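Local atomic coordinates of soluble lytic transglycosylase B3 (Pseudomonas aeruginosa, PDB entry 5ANZ), a protein that probably acts as a lytic transglycosylase that cleaves bacterial cell-wall peptidoglycan, and binds a calcium ion. Residues L304-V316 with G347-P359. Residues are numbered along the deposited sequence; the frame is centred on the assembly and turned at random.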
# COMPACT_ATOMS: atom_id res chain seq x y z
N LEU A 304 8.05 -5.43 -13.38
CA LEU A 304 6.69 -5.64 -12.91
C LEU A 304 5.71 -5.89 -14.07
O LEU A 304 5.65 -5.11 -15.03
CB LEU A 304 6.24 -4.42 -12.11
CG LEU A 304 4.84 -4.39 -11.50
CD1 LEU A 304 4.70 -5.36 -10.34
CD2 LEU A 304 4.54 -2.97 -11.05
N LEU A 305 4.97 -7.00 -13.98
CA LEU A 305 3.95 -7.34 -14.97
C LEU A 305 2.58 -7.50 -14.30
O LEU A 305 2.18 -8.62 -13.99
CB LEU A 305 4.29 -8.64 -15.70
CG LEU A 305 5.44 -8.72 -16.70
CD1 LEU A 305 5.69 -10.17 -17.08
CD2 LEU A 305 5.10 -7.90 -17.93
N PRO A 306 1.86 -6.39 -14.09
CA PRO A 306 0.65 -6.46 -13.25
C PRO A 306 -0.45 -7.37 -13.81
O PRO A 306 -1.28 -7.84 -13.03
CB PRO A 306 0.18 -5.00 -13.19
CG PRO A 306 0.89 -4.29 -14.30
CD PRO A 306 2.16 -5.03 -14.55
N ALA A 307 -0.46 -7.63 -15.11
CA ALA A 307 -1.44 -8.55 -15.69
C ALA A 307 -0.81 -9.62 -16.57
O ALA A 307 -1.40 -10.05 -17.56
CB ALA A 307 -2.49 -7.77 -16.48
N GLY A 308 0.40 -10.06 -16.22
CA GLY A 308 1.05 -11.14 -16.95
C GLY A 308 1.65 -10.71 -18.28
O GLY A 308 1.67 -9.51 -18.59
N HIS A 309 2.11 -11.69 -19.06
CA HIS A 309 2.89 -11.42 -20.26
C HIS A 309 2.13 -10.70 -21.37
O HIS A 309 2.74 -10.08 -22.24
CB HIS A 309 3.51 -12.70 -20.82
CG HIS A 309 2.56 -13.56 -21.60
ND1 HIS A 309 1.68 -14.44 -21.00
CD2 HIS A 309 2.39 -13.73 -22.94
CE1 HIS A 309 0.99 -15.08 -21.92
NE2 HIS A 309 1.41 -14.68 -23.11
N ARG A 310 0.80 -10.76 -21.35
CA ARG A 310 0.03 -10.09 -22.39
C ARG A 310 -0.27 -8.64 -22.05
O ARG A 310 -0.80 -7.91 -22.89
CB ARG A 310 -1.28 -10.84 -22.65
CG ARG A 310 -1.10 -12.26 -23.11
CD ARG A 310 -2.44 -12.87 -23.50
NE ARG A 310 -2.31 -14.29 -23.82
CZ ARG A 310 -1.99 -14.75 -25.02
NH1 ARG A 310 -1.80 -13.91 -26.03
NH2 ARG A 310 -1.88 -16.06 -25.22
N GLY A 311 0.07 -8.21 -20.84
CA GLY A 311 -0.24 -6.87 -20.39
C GLY A 311 0.98 -5.96 -20.42
O GLY A 311 2.04 -6.34 -20.91
N PRO A 312 0.83 -4.76 -19.89
CA PRO A 312 1.94 -3.81 -19.88
C PRO A 312 3.04 -4.22 -18.90
O PRO A 312 2.79 -4.96 -17.94
CB PRO A 312 1.27 -2.50 -19.46
CG PRO A 312 0.11 -2.94 -18.62
CD PRO A 312 -0.40 -4.21 -19.29
N ALA A 313 4.26 -3.76 -19.17
CA ALA A 313 5.42 -4.08 -18.34
C ALA A 313 6.08 -2.80 -17.85
O ALA A 313 6.10 -1.79 -18.57
CB ALA A 313 6.41 -4.93 -19.12
N PHE A 314 6.58 -2.84 -16.62
CA PHE A 314 7.23 -1.68 -16.02
C PHE A 314 8.57 -2.08 -15.43
O PHE A 314 8.68 -3.17 -14.88
CB PHE A 314 6.35 -1.07 -14.92
CG PHE A 314 5.02 -0.61 -15.41
CD1 PHE A 314 3.95 -1.49 -15.48
CD2 PHE A 314 4.82 0.70 -15.79
CE1 PHE A 314 2.71 -1.06 -15.93
CE2 PHE A 314 3.58 1.13 -16.25
CZ PHE A 314 2.52 0.24 -16.32
N LEU A 315 9.57 -1.20 -15.53
CA LEU A 315 10.75 -1.37 -14.69
C LEU A 315 10.54 -0.49 -13.48
O LEU A 315 10.21 0.68 -13.65
CB LEU A 315 12.04 -0.98 -15.40
CG LEU A 315 12.50 -2.00 -16.44
CD1 LEU A 315 13.77 -1.53 -17.11
CD2 LEU A 315 12.71 -3.35 -15.75
N VAL A 316 10.70 -1.03 -12.28
CA VAL A 316 10.47 -0.22 -11.09
C VAL A 316 11.75 -0.10 -10.27
O VAL A 316 12.52 -1.04 -10.12
CB VAL A 316 9.32 -0.76 -10.24
CG1 VAL A 316 8.02 -0.71 -11.05
CG2 VAL A 316 9.59 -2.18 -9.75
N GLY A 347 1.41 9.44 -16.82
CA GLY A 347 0.62 8.48 -16.07
C GLY A 347 -0.30 7.57 -16.86
O GLY A 347 -1.13 6.86 -16.31
N ARG A 348 -0.18 7.57 -18.17
CA ARG A 348 -1.05 6.63 -18.82
C ARG A 348 -0.21 5.61 -19.56
O ARG A 348 1.00 5.79 -19.75
CB ARG A 348 -2.07 7.37 -19.69
CG ARG A 348 -2.04 7.15 -21.15
CD ARG A 348 -2.86 8.27 -21.75
NE ARG A 348 -2.46 9.60 -21.27
CZ ARG A 348 -1.21 9.98 -21.01
NH1 ARG A 348 -0.18 9.15 -21.18
NH2 ARG A 348 -0.97 11.21 -20.57
N ILE A 349 -0.85 4.51 -19.88
CA ILE A 349 -0.16 3.28 -20.19
C ILE A 349 -0.30 2.94 -21.66
O ILE A 349 -1.42 2.91 -22.18
CB ILE A 349 -0.70 2.15 -19.30
CG1 ILE A 349 -0.54 2.55 -17.83
CG2 ILE A 349 -0.02 0.84 -19.61
CD1 ILE A 349 -1.26 1.64 -16.87
N VAL A 350 0.83 2.72 -22.33
CA VAL A 350 0.85 2.43 -23.77
C VAL A 350 0.40 1.00 -24.10
O VAL A 350 -0.37 0.77 -25.02
CB VAL A 350 2.26 2.65 -24.34
CG1 VAL A 350 2.33 2.24 -25.81
CG2 VAL A 350 2.69 4.10 -24.16
N GLY A 351 0.89 0.02 -23.34
CA GLY A 351 0.54 -1.36 -23.61
C GLY A 351 -0.90 -1.64 -23.20
O GLY A 351 -1.34 -1.21 -22.14
N ALA A 352 -1.62 -2.37 -24.03
CA ALA A 352 -3.02 -2.65 -23.74
C ALA A 352 -3.18 -3.67 -22.62
O ALA A 352 -2.34 -4.55 -22.44
CB ALA A 352 -3.75 -3.13 -25.01
N TRP A 353 -4.26 -3.54 -21.86
CA TRP A 353 -4.60 -4.54 -20.85
C TRP A 353 -5.32 -5.72 -21.50
O TRP A 353 -6.13 -5.53 -22.41
CB TRP A 353 -5.48 -3.94 -19.76
CG TRP A 353 -4.80 -2.90 -18.94
CD1 TRP A 353 -4.90 -1.55 -19.07
CD2 TRP A 353 -3.89 -3.13 -17.86
NE1 TRP A 353 -4.12 -0.92 -18.13
CE2 TRP A 353 -3.49 -1.87 -17.37
CE3 TRP A 353 -3.39 -4.28 -17.25
CZ2 TRP A 353 -2.60 -1.73 -16.31
CZ3 TRP A 353 -2.50 -4.15 -16.19
CH2 TRP A 353 -2.11 -2.87 -15.73
N PRO A 354 -5.03 -6.94 -21.03
CA PRO A 354 -5.73 -8.11 -21.57
C PRO A 354 -7.24 -8.03 -21.33
O PRO A 354 -7.67 -7.74 -20.22
CB PRO A 354 -5.12 -9.27 -20.78
CG PRO A 354 -3.80 -8.76 -20.28
CD PRO A 354 -4.04 -7.30 -20.01
N LEU A 355 -8.03 -8.28 -22.37
CA LEU A 355 -9.49 -8.24 -22.25
C LEU A 355 -9.99 -9.31 -21.29
O LEU A 355 -10.96 -9.09 -20.56
CB LEU A 355 -10.15 -8.43 -23.61
CG LEU A 355 -9.81 -7.38 -24.68
CD1 LEU A 355 -10.88 -7.39 -25.76
CD2 LEU A 355 -9.66 -6.01 -24.05
N GLU A 356 -9.32 -10.45 -21.30
CA GLU A 356 -9.75 -11.62 -20.54
C GLU A 356 -9.29 -11.62 -19.09
O GLU A 356 -9.26 -12.67 -18.45
CB GLU A 356 -9.24 -12.89 -21.21
CG GLU A 356 -9.72 -13.11 -22.62
CD GLU A 356 -9.03 -14.29 -23.27
OE1 GLU A 356 -7.82 -14.17 -23.57
OE2 GLU A 356 -9.69 -15.33 -23.47
N ASP A 357 -8.92 -10.46 -18.59
CA ASP A 357 -8.43 -10.39 -17.22
C ASP A 357 -9.58 -10.44 -16.22
O ASP A 357 -10.05 -9.42 -15.72
CB ASP A 357 -7.59 -9.12 -17.01
CG ASP A 357 -6.63 -9.25 -15.84
OD1 ASP A 357 -6.18 -10.39 -15.56
OD2 ASP A 357 -6.33 -8.23 -15.20
N VAL A 358 -10.05 -11.66 -15.96
CA VAL A 358 -10.97 -11.90 -14.86
C VAL A 358 -10.19 -12.62 -13.78
O VAL A 358 -9.86 -13.80 -13.92
CB VAL A 358 -12.19 -12.74 -15.27
CG1 VAL A 358 -13.00 -13.14 -14.05
CG2 VAL A 358 -13.05 -11.97 -16.26
N PRO A 359 -9.87 -11.90 -12.69
CA PRO A 359 -8.99 -12.44 -11.65
C PRO A 359 -9.60 -13.65 -10.97
O PRO A 359 -10.83 -13.76 -10.90
CB PRO A 359 -8.85 -11.27 -10.68
CG PRO A 359 -10.15 -10.56 -10.80
CD PRO A 359 -10.50 -10.64 -12.26
O HOH W 1 -0.13 -5.24 -23.66
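W353 and P312 meet in a CH-pi contact, a good example of how a proline ring and an indole can join two chain segments without any direct hydrogen bond between them. P312 CG lies 3.6 Å from the centroid of the six-membered ring of W353 and only 9° off its normal, while P312 CD rests over the same ring beside CE3. The rim of the indole is met from other directions: P306 CG approaches W353 CH2 at 3.6 Å, and A307 CB sits in the ring plane against CZ3, also at 3.6 Å. With chi1 at -66°, W353 CG stands opposite its own carbonyl carbon, and although the CB bond leaves away from 304-316, the ring comes back onto the three residues.

Either side of the indole, the packing goes on. I349 CG2 touches P312 CB at 3.6 Å, and its CD1 lies near the plane of the F314 ring, at the edge by CZ. Past W353, the ring of P354 packs with CD on A307 CB (3.9 Å) and CG near R310 CB. No direct hydrogen bond crosses the contact; a water donates to R310 O at 2.9 Å and to A352 O at 2.6 Å, bridging two carbonyls that could not bond each other.

Further out, the type I turn G308–G311 lies in the connection between strands 300-304 and 313-316, whose antiparallel pairing includes L304 with F314. Helix 96-103 lends V96 and L100 to W353. In the loop from helix 330-343 to helix 362-374, residues 349-354 rest on 304-316 through CH-pi and van der Waals contacts and the water bridge, while the E256 carboxylate, on neighbouring strand 254-258, holds the V350 and G351 amides.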